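Local coordinates for enterobactin synthetase component F-related protein (Vibrio cholerae serotype O1, PDB 4OXI), which probably activates glycine with ATP as an adenylation domain related to nonribosomal peptide synthetases, and is captured with glycyl-adenosine-5'-phosphate bound, at residues I483-V486 with V487-T491; T558-K561 with A562-Q566. One frame throughout, in Å; residues are numbered along the deposited sequence.

In the fold
Both contacts are local: interaction 1 runs along helix 480-491, interaction 2 spans the N-cap and first turns of helix 560-568. Their centres are 19 Å apart, and their nearest atoms stay about 6 Å from each other, so they do not touch. Strand 496-500 relates them: Ile483, Glu484 and Arg488 rest on Val496 or Ile498, whereas Thr558, Ile560, Leu563 and Gln564 meet Ala497 or Val499. Contacts with successive strand residues are consistent with the helices lying on opposite faces of that strand. Neither contact builds the ligand pocket directly; the side chain of Ile483 is about 14 Å from the bound glycyl-adenosine-5'-phosphate.

Interaction 1: I483-V486 with V487-T491; sequences IETV and VRRVT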
loop_
_atom_site.group_PDB
_atom_site.type_symbol
_atom_site.label_atom_id
_atom_site.label_comp_id
_atom_site.label_asym_id
_atom_site.label_seq_id
_atom_site.Cartn_x
_atom_site.Cartn_y
_atom_site.Cartn_z
ATOM N N ILE A 483 -7.721 3.383 17.704
ATOM C CA ILE A 483 -9.170 3.334 17.812
ATOM C C ILE A 483 -9.594 3.558 19.269
ATOM O O ILE A 483 -10.473 4.366 19.553
ATOM C CB ILE A 483 -9.723 1.994 17.296
ATOM C CG1 ILE A 483 -9.285 1.774 15.841
ATOM C CG2 ILE A 483 -11.243 1.968 17.418
ATOM C CD1 ILE A 483 -9.733 0.441 15.239
ATOM N N GLU A 484 -8.947 2.851 20.183
ATOM C CA GLU A 484 -9.203 3.014 21.604
ATOM C C GLU A 484 -9.024 4.467 22.049
ATOM O O GLU A 484 -9.851 5.009 22.787
ATOM C CB GLU A 484 -8.302 2.083 22.415
ATOM C CG GLU A 484 -8.590 2.133 23.907
ATOM C CD GLU A 484 -7.670 1.240 24.709
ATOM O OE1 GLU A 484 -7.314 1.641 25.838
ATOM O OE2 GLU A 484 -7.315 0.140 24.218
ATOM N N THR A 485 -7.957 5.103 21.571
ATOM C CA THR A 485 -7.669 6.493 21.908
ATOM C C THR A 485 -8.795 7.421 21.476
ATOM O O THR A 485 -9.203 8.309 22.227
ATOM C CB THR A 485 -6.344 6.939 21.267
ATOM O OG1 THR A 485 -5.261 6.264 21.922
ATOM C CG2 THR A 485 -6.151 8.450 21.379
ATOM N N VAL A 486 -9.303 7.202 20.266
ATOM C CA VAL A 486 -10.411 7.992 19.733
ATOM C C VAL A 486 -11.702 7.713 20.506
ATOM O O VAL A 486 -12.435 8.637 20.863
ATOM C CB VAL A 486 -10.629 7.714 18.217
ATOM C CG1 VAL A 486 -11.981 8.256 17.746
ATOM C CG2 VAL A 486 -9.463 8.286 17.374
ATOM N N VAL A 487 -11.980 6.437 20.768
ATOM C CA VAL A 487 -13.204 6.064 21.479
ATOM C C VAL A 487 -13.186 6.596 22.921
ATOM O O VAL A 487 -14.209 7.070 23.416
ATOM C CB VAL A 487 -13.461 4.535 21.421
ATOM C CG1 VAL A 487 -14.552 4.128 22.392
ATOM C CG2 VAL A 487 -13.819 4.104 19.994
ATOM N N ARG A 488 -12.022 6.540 23.574
ATOM C CA ARG A 488 -11.845 7.127 24.908
ATOM C C ARG A 488 -12.173 8.618 24.942
ATOM O O ARG A 488 -12.879 9.075 25.844
ATOM C CB ARG A 488 -10.419 6.922 25.433
ATOM C CG ARG A 488 -10.224 5.636 26.202
ATOM C CD ARG A 488 -8.816 5.514 26.798
ATOM N NE ARG A 488 -8.599 4.135 27.220
ATOM C CZ ARG A 488 -9.004 3.639 28.387
ATOM N NH1 ARG A 488 -9.615 4.425 29.272
ATOM N NH2 ARG A 488 -8.792 2.357 28.678
ATOM N N ARG A 489 -11.638 9.365 23.978
ATOM C CA ARG A 489 -11.901 10.801 23.858
ATOM C C ARG A 489 -13.391 11.084 23.710
ATOM O O ARG A 489 -13.946 11.932 24.405
ATOM C CB ARG A 489 -11.200 11.377 22.623
ATOM C CG ARG A 489 -9.796 11.902 22.852
ATOM C CD ARG A 489 -9.484 13.040 21.869
ATOM N NE ARG A 489 -9.824 12.700 20.486
ATOM C CZ ARG A 489 -8.989 12.113 19.627
ATOM N NH1 ARG A 489 -9.385 11.846 18.390
ATOM N NH2 ARG A 489 -7.755 11.797 19.996
ATOM N N VAL A 490 -14.020 10.369 22.782
ATOM C CA VAL A 490 -15.400 10.618 22.402
ATOM C C VAL A 490 -16.387 10.177 23.496
ATOM O O VAL A 490 -17.388 10.843 23.741
ATOM C CB VAL A 490 -15.716 9.926 21.058
ATOM C CG1 VAL A 490 -17.189 9.973 20.760
ATOM C CG2 VAL A 490 -14.917 10.569 19.920
ATOM N N THR A 491 -16.101 9.069 24.167
ATOM C CA THR A 491 -17.005 8.590 25.202
ATOM C C THR A 491 -16.686 9.097 26.602
ATOM O O THR A 491 -17.557 9.080 27.469
ATOM C CB THR A 491 -17.058 7.058 25.244
ATOM O OG1 THR A 491 -15.805 6.545 25.713
ATOM C CG2 THR A 491 -17.371 6.509 23.853
#
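The guanidinium of Arg488 meets Glu484 at its edge: OE1 of Glu484 lies in the guanidinium plane, 3.1 Å from NE and 3.3 Å from NH2 of Arg488. The NE bond uses the anti lone pair of OE1 and is fairly straight (157° at the hydrogen), whereas NH2 reaches the same oxygen from above the carboxylate plane. One oxygen therefore takes both bonds of the salt bridge, and the two flat groups are turned 50° against each other. They can meet because Glu484 places CG opposite its backbone N (chi1 -176°) and runs out extended, side by side with the Arg488 chain, one helical turn on. The remaining Arg488 nitrogen, NH1, is bonded to His494 O.

The Arg489 guanidinium is placed differently. Val486 CA stands over one face, 4.2 Å above the plane and displaced toward the rim, with Thr485 O on that same face. A bend at chi3 folds the chain back, bringing NH1 of Arg489 to 3.7 Å from Val486 CG2, while NH1 also bonds Gln534 OE1.

On the flank turned to the rest of the fold the contacts are apolar and spaced i to i+4: Ile483 CG2 is 4.2 Å from Val487 CG2, and Val486 CG1 is 4.3 Å from Val490 CG2. Beyond these residues lie Ile498, Leu535 and Trp527. At the C-terminal end, Val487 O accepts from Thr491 OG1 at 2.8 Å and from Thr491 N, reached from opposite faces of its plane.

The split between apolar contacts on one flank and polar ones on the other is that of an amphipathic helix; Arg488 is tied both to Glu484 and to His494 O, and Arg489 to Gln534. Sharing two N-H groups on one carboxylate oxygen would be expected to favour the ionised form of Glu484.

Interaction 2: T558-K561 with A562-Q566; sequences TDIK and ALQQQ
Asp559 swings CG to the far side of CB from its own backbone N (chi1 -168°), which carries OD1 within 3.2 Å of Ala562 N. The bond is straight, 158° at the hydrogen, although the N-H meets the oxygen from well above the carboxylate plane, 65° out of it. Asp559 is thus the N-cap of helix 560-568, and the same group covers the methyl of Ala562, whose CB is 3.8 Å from Asp559 CG. Backbone support at this end is poorer: Asp559 O receives only weak bonds from Ala562 N and Leu563 N.

From the next residue on the bonding is regular: Gln564 N donates to Ile560 O at 3.0 Å and Gln565 N to Lys561 O at 2.7 Å. Gln564 runs out extended and crosses Ile560 at a slant, its CD 4.0 Å from Ile560 CG2; its NE2 is bonded to Pro500 O, which fixes the amide against the end of strand 496-500. Before the helix, Thr558 CG2 touches Leu563 CD1 at 3.9 Å, the two side chains crossing at about a right angle. Val499 lies against Ile560, Leu563 and Gln564.

The carboxylate supplies an acceptor to a first-turn N-H, and a negative charge at the N-terminal end would be expected to interact favourably with the helix dipole.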
loop_
_atom_site.group_PDB
_atom_site.type_symbol
_atom_site.label_atom_id
_atom_site.label_comp_id
_atom_site.label_asym_id
_atom_site.label_seq_id
_atom_site.Cartn_x
_atom_site.Cartn_y
_atom_site.Cartn_z
ATOM N N THR A 558 -6.115 -6.434 28.988
ATOM C CA THR A 558 -7.413 -6.871 28.486
ATOM C C THR A 558 -7.270 -8.132 27.648
ATOM O O THR A 558 -6.441 -8.190 26.750
ATOM C CB THR A 558 -8.100 -5.790 27.633
ATOM O OG1 THR A 558 -8.273 -4.598 28.406
ATOM C CG2 THR A 558 -9.466 -6.273 27.159
ATOM N N ASP A 559 -8.089 -9.134 27.952
ATOM C CA ASP A 559 -8.079 -10.412 27.248
ATOM C C ASP A 559 -8.994 -10.337 26.018
ATOM O O ASP A 559 -10.196 -10.608 26.107
ATOM C CB ASP A 559 -8.547 -11.513 28.213
ATOM C CG ASP A 559 -8.307 -12.918 27.682
ATOM O OD1 ASP A 559 -8.278 -13.109 26.447
ATOM O OD2 ASP A 559 -8.164 -13.843 28.514
ATOM N N ILE A 560 -8.421 -9.975 24.873
ATOM C CA ILE A 560 -9.189 -9.817 23.637
ATOM C C ILE A 560 -9.921 -11.097 23.215
ATOM O O ILE A 560 -11.080 -11.043 22.783
ATOM C CB ILE A 560 -8.302 -9.291 22.488
ATOM C CG1 ILE A 560 -7.801 -7.882 22.806
ATOM C CG2 ILE A 560 -9.057 -9.288 21.164
ATOM C CD1 ILE A 560 -7.110 -7.198 21.618
ATOM N N LYS A 561 -9.260 -12.244 23.364
ATOM C CA LYS A 561 -9.859 -13.536 23.007
ATOM C C LYS A 561 -11.150 -13.834 23.767
ATOM O O LYS A 561 -12.134 -14.280 23.173
ATOM C CB LYS A 561 -8.856 -14.681 23.199
ATOM C CG LYS A 561 -7.664 -14.614 22.247
ATOM C CD LYS A 561 -6.767 -15.841 22.359
ATOM C CE LYS A 561 -5.695 -15.835 21.269
ATOM N NZ LYS A 561 -6.276 -15.971 19.898
ATOM N N ALA A 562 -11.151 -13.572 25.073
ATOM C CA ALA A 562 -12.323 -13.847 25.910
ATOM C C ALA A 562 -13.527 -13.025 25.447
ATOM O O ALA A 562 -14.662 -13.517 25.407
ATOM C CB ALA A 562 -12.007 -13.567 27.372
ATOM N N LEU A 563 -13.268 -11.770 25.095
ATOM C CA LEU A 563 -14.304 -10.914 24.540
ATOM C C LEU A 563 -14.781 -11.484 23.197
ATOM O O LEU A 563 -15.979 -11.459 22.893
ATOM C CB LEU A 563 -13.790 -9.476 24.408
ATOM C CG LEU A 563 -13.621 -8.719 25.732
ATOM C CD1 LEU A 563 -12.783 -7.461 25.555
ATOM C CD2 LEU A 563 -14.991 -8.363 26.321
ATOM N N GLN A 564 -13.851 -12.023 22.409
ATOM C CA GLN A 564 -14.215 -12.678 21.154
ATOM C C GLN A 564 -15.109 -13.894 21.413
ATOM O O GLN A 564 -16.154 -14.049 20.771
ATOM C CB GLN A 564 -12.968 -13.015 20.321
ATOM C CG GLN A 564 -12.337 -11.746 19.742
ATOM C CD GLN A 564 -11.026 -11.950 19.008
ATOM O OE1 GLN A 564 -10.204 -12.782 19.378
ATOM N NE2 GLN A 564 -10.821 -11.156 17.962
ATOM N N GLN A 565 -14.723 -14.719 22.384
ATOM C CA GLN A 565 -15.528 -15.873 22.775
ATOM C C GLN A 565 -16.917 -15.435 23.221
ATOM O O GLN A 565 -17.922 -16.050 22.853
ATOM C CB GLN A 565 -14.852 -16.653 23.905
ATOM C CG GLN A 565 -13.436 -17.110 23.611
ATOM C CD GLN A 565 -12.797 -17.824 24.793
ATOM O OE1 GLN A 565 -13.472 -18.543 25.539
ATOM N NE2 GLN A 565 -11.490 -17.625 24.974
ATOM N N GLN A 566 -16.975 -14.367 24.012
ATOM C CA GLN A 566 -18.260 -13.876 24.495
ATOM C C GLN A 566 -19.143 -13.445 23.344
ATOM O O GLN A 566 -20.318 -13.800 23.294
ATOM C CB GLN A 566 -18.083 -12.725 25.475
ATOM C CG GLN A 566 -19.409 -12.074 25.855
ATOM C CD GLN A 566 -19.311 -11.210 27.096
ATOM O OE1 GLN A 566 -18.397 -11.367 27.913
ATOM N NE2 GLN A 566 -20.258 -10.287 27.243
#